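Local coordinates for protein phosphate transporter (Thermotoga maritima MSB8, PDB 6L85) that probably imports phosphate across the cell membrane by coupling its movement to that of sodium ions, like the human SLC20 carriers, at residues B[82-93]-B[384-393]. Sequence-based numbering, arbitrary orientation.
Sequences GALSALIAASFW and TVAATSAAVY
Two transmembrane helices of the phosphate transporter fold, 76-99 and the C-terminal helix 368-400, cross here with segment axes 8.2 Å apart and an angle of 132° between their directions. Small residues permit the approach: Ala-89 and Ser-389 bring their CA atoms within 5.1 Å, and the CB of Ala-89 lies 3.5 Å from the backbone N of Ser-389, against CG2 of Thr-388 and CG1 of Val-385. One end is closed by Trp-93. With CG anti to its carbonyl carbon (chi1 -73°), this residue extends its indole toward Thr-384 and Thr-388. NE1 donates to OG1 of Thr-388 at 2.8 Å, the oxygen tilted slightly from the ring plane. Thr-388 OG1 in turn donates to Thr-384 O at 2.7 Å, and this carbonyl also accepts the helical N-H of Thr-388, from the opposite face of its plane. CG2 of Thr-384 sits over one indole face, 3.7 Å from the centroid of the six-membered ring, in a CH-pi contact; CD2 of Phe-92 lies over the rim of the opposite face. Val-385 divides its branches, CG2 meeting CD1 of Trp-93 and CG1 reaching the backbone of Ala-90. Towards the far end, OG of Ser-85 packs 3.2 Å from CA of Tyr-393 while bonding back to Tyr-81 O, and OG of Ser-389, beside Ala-86, bonds to Gly-113 O of helix 106-121. The Trp-93 N-H is thus satisfied by the neighbouring helix, at an interface of small apolar and hydroxyl side chains, and the hydrogen-bond chain through Thr-388 to Thr-384 O, together with the CH-pi contact, should restrict rotation of the indole.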
ATOM      1  N   GLY B  82      24.434  20.999  16.553  1.00 41.12           N
ATOM      2  CA  GLY B  82      25.210  20.180  15.642  1.00 44.08           C
ATOM      3  C   GLY B  82      24.356  19.532  14.569  1.00 44.85           C
ATOM      4  O   GLY B  82      24.761  19.457  13.402  1.00 39.45           O
ATOM      5  N   ALA B  83      23.178  19.025  14.953  1.00 40.87           N
ATOM      6  CA  ALA B  83      22.260  18.449  13.976  1.00 42.70           C
ATOM      7  C   ALA B  83      21.909  19.481  12.919  1.00 39.86           C
ATOM      8  O   ALA B  83      21.983  19.207  11.713  1.00 41.86           O
ATOM      9  CB  ALA B  83      21.002  17.927  14.678  1.00 39.34           C
ATOM     10  N   LEU B  84      21.576  20.698  13.356  1.00 41.49           N
ATOM     11  CA  LEU B  84      21.302  21.751  12.386  1.00 40.57           C
ATOM     12  C   LEU B  84      22.507  22.023  11.488  1.00 44.13           C
ATOM     13  O   LEU B  84      22.354  22.186  10.265  1.00 43.02           O
ATOM     14  CB  LEU B  84      20.870  23.026  13.098  1.00 41.71           C
ATOM     15  CG  LEU B  84      19.599  22.918  13.931  1.00 43.09           C
ATOM     16  CD1 LEU B  84      19.260  24.297  14.452  1.00 46.20           C
ATOM     17  CD2 LEU B  84      18.431  22.344  13.129  1.00 42.17           C
ATOM     18  N   SER B  85      23.709  22.087  12.075  1.00 43.65           N
ATOM     19  CA  SER B  85      24.918  22.362  11.294  1.00 39.98           C
ATOM     20  C   SER B  85      25.135  21.305  10.225  1.00 42.73           C
ATOM     21  O   SER B  85      25.442  21.631   9.072  1.00 46.57           O
ATOM     22  CB  SER B  85      26.142  22.445  12.216  1.00 46.03           C
ATOM     23  OG  SER B  85      26.080  23.622  13.013  1.00 52.60           O
ATOM     24  N   ALA B  86      24.976  20.034  10.597  1.00 41.54           N
ATOM     25  CA  ALA B  86      25.100  18.937   9.646  1.00 39.53           C
ATOM     26  C   ALA B  86      24.076  19.059   8.515  1.00 42.63           C
ATOM     27  O   ALA B  86      24.411  18.853   7.340  1.00 42.33           O
ATOM     28  CB  ALA B  86      24.949  17.601  10.380  1.00 34.00           C
ATOM     29  N   LEU B  87      22.819  19.370   8.853  1.00 38.78           N
ATOM     30  CA  LEU B  87      21.795  19.532   7.812  1.00 41.74           C
ATOM     31  C   LEU B  87      22.184  20.640   6.839  1.00 42.48           C
ATOM     32  O   LEU B  87      22.135  20.452   5.618  1.00 37.87           O
ATOM     33  CB  LEU B  87      20.418  19.833   8.431  1.00 37.02           C
ATOM     34  CG  LEU B  87      19.586  18.708   9.082  1.00 43.38           C
ATOM     35  CD1 LEU B  87      18.394  19.275   9.836  1.00 36.32           C
ATOM     36  CD2 LEU B  87      19.102  17.637   8.078  1.00 36.98           C
ATOM     37  N   ILE B  88      22.579  21.807   7.369  1.00 44.39           N
ATOM     38  CA  ILE B  88      23.008  22.922   6.521  1.00 42.33           C
ATOM     39  C   ILE B  88      24.126  22.483   5.578  1.00 46.33           C
ATOM     40  O   ILE B  88      24.063  22.703   4.359  1.00 45.56           O
ATOM     41  CB  ILE B  88      23.471  24.110   7.388  1.00 50.99           C
ATOM     42  CG1 ILE B  88      22.304  24.715   8.168  1.00 57.10           C
ATOM     43  CG2 ILE B  88      24.135  25.177   6.512  1.00 49.11           C
ATOM     44  CD1 ILE B  88      22.637  26.053   8.838  1.00 58.12           C
ATOM     45  N   ALA B  89      25.164  21.839   6.133  1.00 38.94           N
ATOM     46  CA  ALA B  89      26.366  21.542   5.355  1.00 44.44           C
ATOM     47  C   ALA B  89      26.091  20.498   4.285  1.00 42.88           C
ATOM     48  O   ALA B  89      26.522  20.643   3.124  1.00 45.02           O
ATOM     49  CB  ALA B  89      27.505  21.067   6.280  1.00 37.99           C
ATOM     50  N   ALA B  90      25.413  19.410   4.674  1.00 43.29           N
ATOM     51  CA  ALA B  90      25.091  18.358   3.723  1.00 44.56           C
ATOM     52  C   ALA B  90      24.180  18.886   2.623  1.00 41.10           C
ATOM     53  O   ALA B  90      24.433  18.642   1.441  1.00 42.22           O
ATOM     54  CB  ALA B  90      24.452  17.166   4.439  1.00 38.74           C
ATOM     55  N   SER B  91      23.126  19.620   2.989  1.00 40.55           N
ATOM     56  CA  SER B  91      22.225  20.183   1.985  1.00 44.20           C
ATOM     57  C   SER B  91      22.991  21.013   0.978  1.00 47.49           C
ATOM     58  O   SER B  91      22.755  20.915  -0.233  1.00 42.04           O
ATOM     59  CB  SER B  91      21.170  21.063   2.655  1.00 41.92           C
ATOM     60  OG  SER B  91      20.296  20.272   3.417  1.00 54.04           O
ATOM     61  N   PHE B  92      23.893  21.869   1.477  1.00 46.85           N
ATOM     62  CA  PHE B  92      24.678  22.727   0.602  1.00 48.28           C
ATOM     63  C   PHE B  92      25.430  21.906  -0.434  1.00 47.08           C
ATOM     64  O   PHE B  92      25.337  22.166  -1.646  1.00 45.62           O
ATOM     65  CB  PHE B  92      25.661  23.564   1.429  1.00 52.37           C
ATOM     66  CG  PHE B  92      26.507  24.465   0.597  1.00 51.83           C
ATOM     67  CD1 PHE B  92      25.983  25.645   0.096  1.00 54.90           C
ATOM     68  CD2 PHE B  92      27.797  24.105   0.256  1.00 51.88           C
ATOM     69  CE1 PHE B  92      26.743  26.475  -0.707  1.00 56.37           C
ATOM     70  CE2 PHE B  92      28.571  24.938  -0.551  1.00 56.96           C
ATOM     71  CZ  PHE B  92      28.047  26.122  -1.023  1.00 58.00           C
ATOM     72  N   TRP B  93      26.184  20.904   0.022  1.00 43.67           N
ATOM     73  CA  TRP B  93      26.986  20.165  -0.953  1.00 47.14           C
ATOM     74  C   TRP B  93      26.119  19.294  -1.871  1.00 45.99           C
ATOM     75  O   TRP B  93      26.429  19.152  -3.065  1.00 45.55           O
ATOM     76  CB  TRP B  93      28.072  19.359  -0.239  1.00 44.34           C
ATOM     77  CG  TRP B  93      29.109  20.302   0.232  1.00 51.61           C
ATOM     78  CD1 TRP B  93      29.329  20.716   1.523  1.00 51.87           C
ATOM     79  CD2 TRP B  93      30.019  21.039  -0.586  1.00 53.23           C
ATOM     80  NE1 TRP B  93      30.342  21.639   1.554  1.00 52.77           N
ATOM     81  CE2 TRP B  93      30.786  21.857   0.276  1.00 54.88           C
ATOM     82  CE3 TRP B  93      30.277  21.075  -1.964  1.00 50.69           C
ATOM     83  CZ2 TRP B  93      31.796  22.696  -0.194  1.00 50.49           C
ATOM     84  CZ3 TRP B  93      31.274  21.915  -2.430  1.00 54.86           C
ATOM     85  CH2 TRP B  93      32.025  22.711  -1.545  1.00 59.52           C
ATOM     86  N   THR B 384      34.777  16.979   3.042  1.00 46.77           N
ATOM     87  CA  THR B 384      34.261  18.303   2.696  1.00 45.98           C
ATOM     88  C   THR B 384      33.057  18.669   3.559  1.00 49.12           C
ATOM     89  O   THR B 384      32.970  19.782   4.095  1.00 48.78           O
ATOM     90  CB  THR B 384      33.872  18.343   1.218  1.00 48.40           C
ATOM     91  OG1 THR B 384      34.988  17.939   0.419  1.00 47.72           O
ATOM     92  CG2 THR B 384      33.424  19.743   0.816  1.00 44.60           C
ATOM     93  N   VAL B 385      32.108  17.744   3.702  1.00 45.80           N
ATOM     94  CA  VAL B 385      30.925  18.064   4.494  1.00 49.37           C
ATOM     95  C   VAL B 385      31.277  18.130   5.968  1.00 46.29           C
ATOM     96  O   VAL B 385      30.752  18.981   6.698  1.00 41.47           O
ATOM     97  CB  VAL B 385      29.785  17.062   4.234  1.00 46.03           C
ATOM     98  CG1 VAL B 385      28.603  17.412   5.102  1.00 39.78           C
ATOM     99  CG2 VAL B 385      29.376  17.099   2.762  1.00 46.99           C
ATOM    100  N   ALA B 386      32.153  17.229   6.439  1.00 45.09           N
ATOM    101  CA  ALA B 386      32.596  17.305   7.831  1.00 45.87           C
ATOM    102  C   ALA B 386      33.199  18.673   8.137  1.00 47.36           C
ATOM    103  O   ALA B 386      32.839  19.314   9.135  1.00 50.74           O
ATOM    104  CB  ALA B 386      33.587  16.179   8.137  1.00 46.16           C
ATOM    105  N   ALA B 387      34.073  19.165   7.250  1.00 47.52           N
ATOM    106  CA  ALA B 387      34.718  20.457   7.472  1.00 47.95           C
ATOM    107  C   ALA B 387      33.713  21.594   7.397  1.00 47.38           C
ATOM    108  O   ALA B 387      33.777  22.538   8.192  1.00 51.87           O
ATOM    109  CB  ALA B 387      35.849  20.657   6.458  1.00 47.38           C
ATOM    110  N   THR B 388      32.771  21.522   6.447  1.00 50.89           N
ATOM    111  CA  THR B 388      31.749  22.558   6.330  1.00 45.15           C
ATOM    112  C   THR B 388      30.848  22.582   7.559  1.00 46.11           C
ATOM    113  O   THR B 388      30.460  23.652   8.035  1.00 49.13           O
ATOM    114  CB  THR B 388      30.923  22.319   5.063  1.00 50.42           C
ATOM    115  OG1 THR B 388      31.796  22.213   3.930  1.00 50.81           O
ATOM    116  CG2 THR B 388      29.922  23.437   4.834  1.00 44.00           C
ATOM    117  N   SER B 389      30.506  21.408   8.083  1.00 46.39           N
ATOM    118  CA  SER B 389      29.664  21.316   9.272  1.00 48.80           C
ATOM    119  C   SER B 389      30.390  21.856  10.499  1.00 49.81           C
ATOM    120  O   SER B 389      29.809  22.592  11.302  1.00 44.09           O
ATOM    121  CB  SER B 389      29.243  19.856   9.481  1.00 43.63           C
ATOM    122  OG  SER B 389      28.464  19.706  10.651  1.00 50.79           O
ATOM    123  N   ALA B 390      31.662  21.488  10.661  1.00 49.89           N
ATOM    124  CA  ALA B 390      32.483  22.057  11.726  1.00 51.12           C
ATOM    125  C   ALA B 390      32.503  23.578  11.645  1.00 50.53           C
ATOM    126  O   ALA B 390      32.311  24.275  12.653  1.00 53.31           O
ATOM    127  CB  ALA B 390      33.901  21.491  11.628  1.00 49.33           C
ATOM    128  N   ALA B 391      32.715  24.113  10.441  1.00 49.82           N
ATOM    129  CA  ALA B 391      32.763  25.560  10.266  1.00 48.69           C
ATOM    130  C   ALA B 391      31.435  26.206  10.626  1.00 56.70           C
ATOM    131  O   ALA B 391      31.401  27.229  11.322  1.00 56.39           O
ATOM    132  CB  ALA B 391      33.148  25.893   8.826  1.00 55.06           C
ATOM    133  N   VAL B 392      30.324  25.644  10.133  1.00 55.33           N
ATOM    134  CA  VAL B 392      29.015  26.216  10.450  1.00 51.58           C
ATOM    135  C   VAL B 392      28.770  26.172  11.950  1.00 53.76           C
ATOM    136  O   VAL B 392      28.259  27.129  12.542  1.00 51.81           O
ATOM    137  CB  VAL B 392      27.890  25.487   9.685  1.00 52.34           C
ATOM    138  CG1 VAL B 392      26.519  25.923  10.222  1.00 49.95           C
ATOM    139  CG2 VAL B 392      27.991  25.760   8.189  1.00 52.32           C
ATOM    140  N   TYR B 393      29.143  25.067  12.593  1.00 51.68           N
ATOM    141  CA  TYR B 393      28.871  24.921  14.012  1.00 52.05           C
ATOM    142  C   TYR B 393      29.664  25.933  14.830  1.00 61.06           C
ATOM    143  O   TYR B 393      29.115  26.576  15.729  1.00 59.87           O
ATOM    144  CB  TYR B 393      29.192  23.498  14.455  1.00 49.37           C
ATOM    145  CG  TYR B 393      29.043  23.296  15.942  1.00 55.97           C
ATOM    146  CD1 TYR B 393      27.797  23.411  16.550  1.00 53.66           C
ATOM    147  CD2 TYR B 393      30.144  22.985  16.741  1.00 56.67           C
ATOM    148  CE1 TYR B 393      27.645  23.221  17.910  1.00 55.62           C
ATOM    149  CE2 TYR B 393      30.002  22.794  18.112  1.00 54.20           C
ATOM    150  CZ  TYR B 393      28.747  22.921  18.686  1.00 59.30           C
ATOM    151  OH  TYR B 393      28.557  22.739  20.034  1.00 59.46           O
TER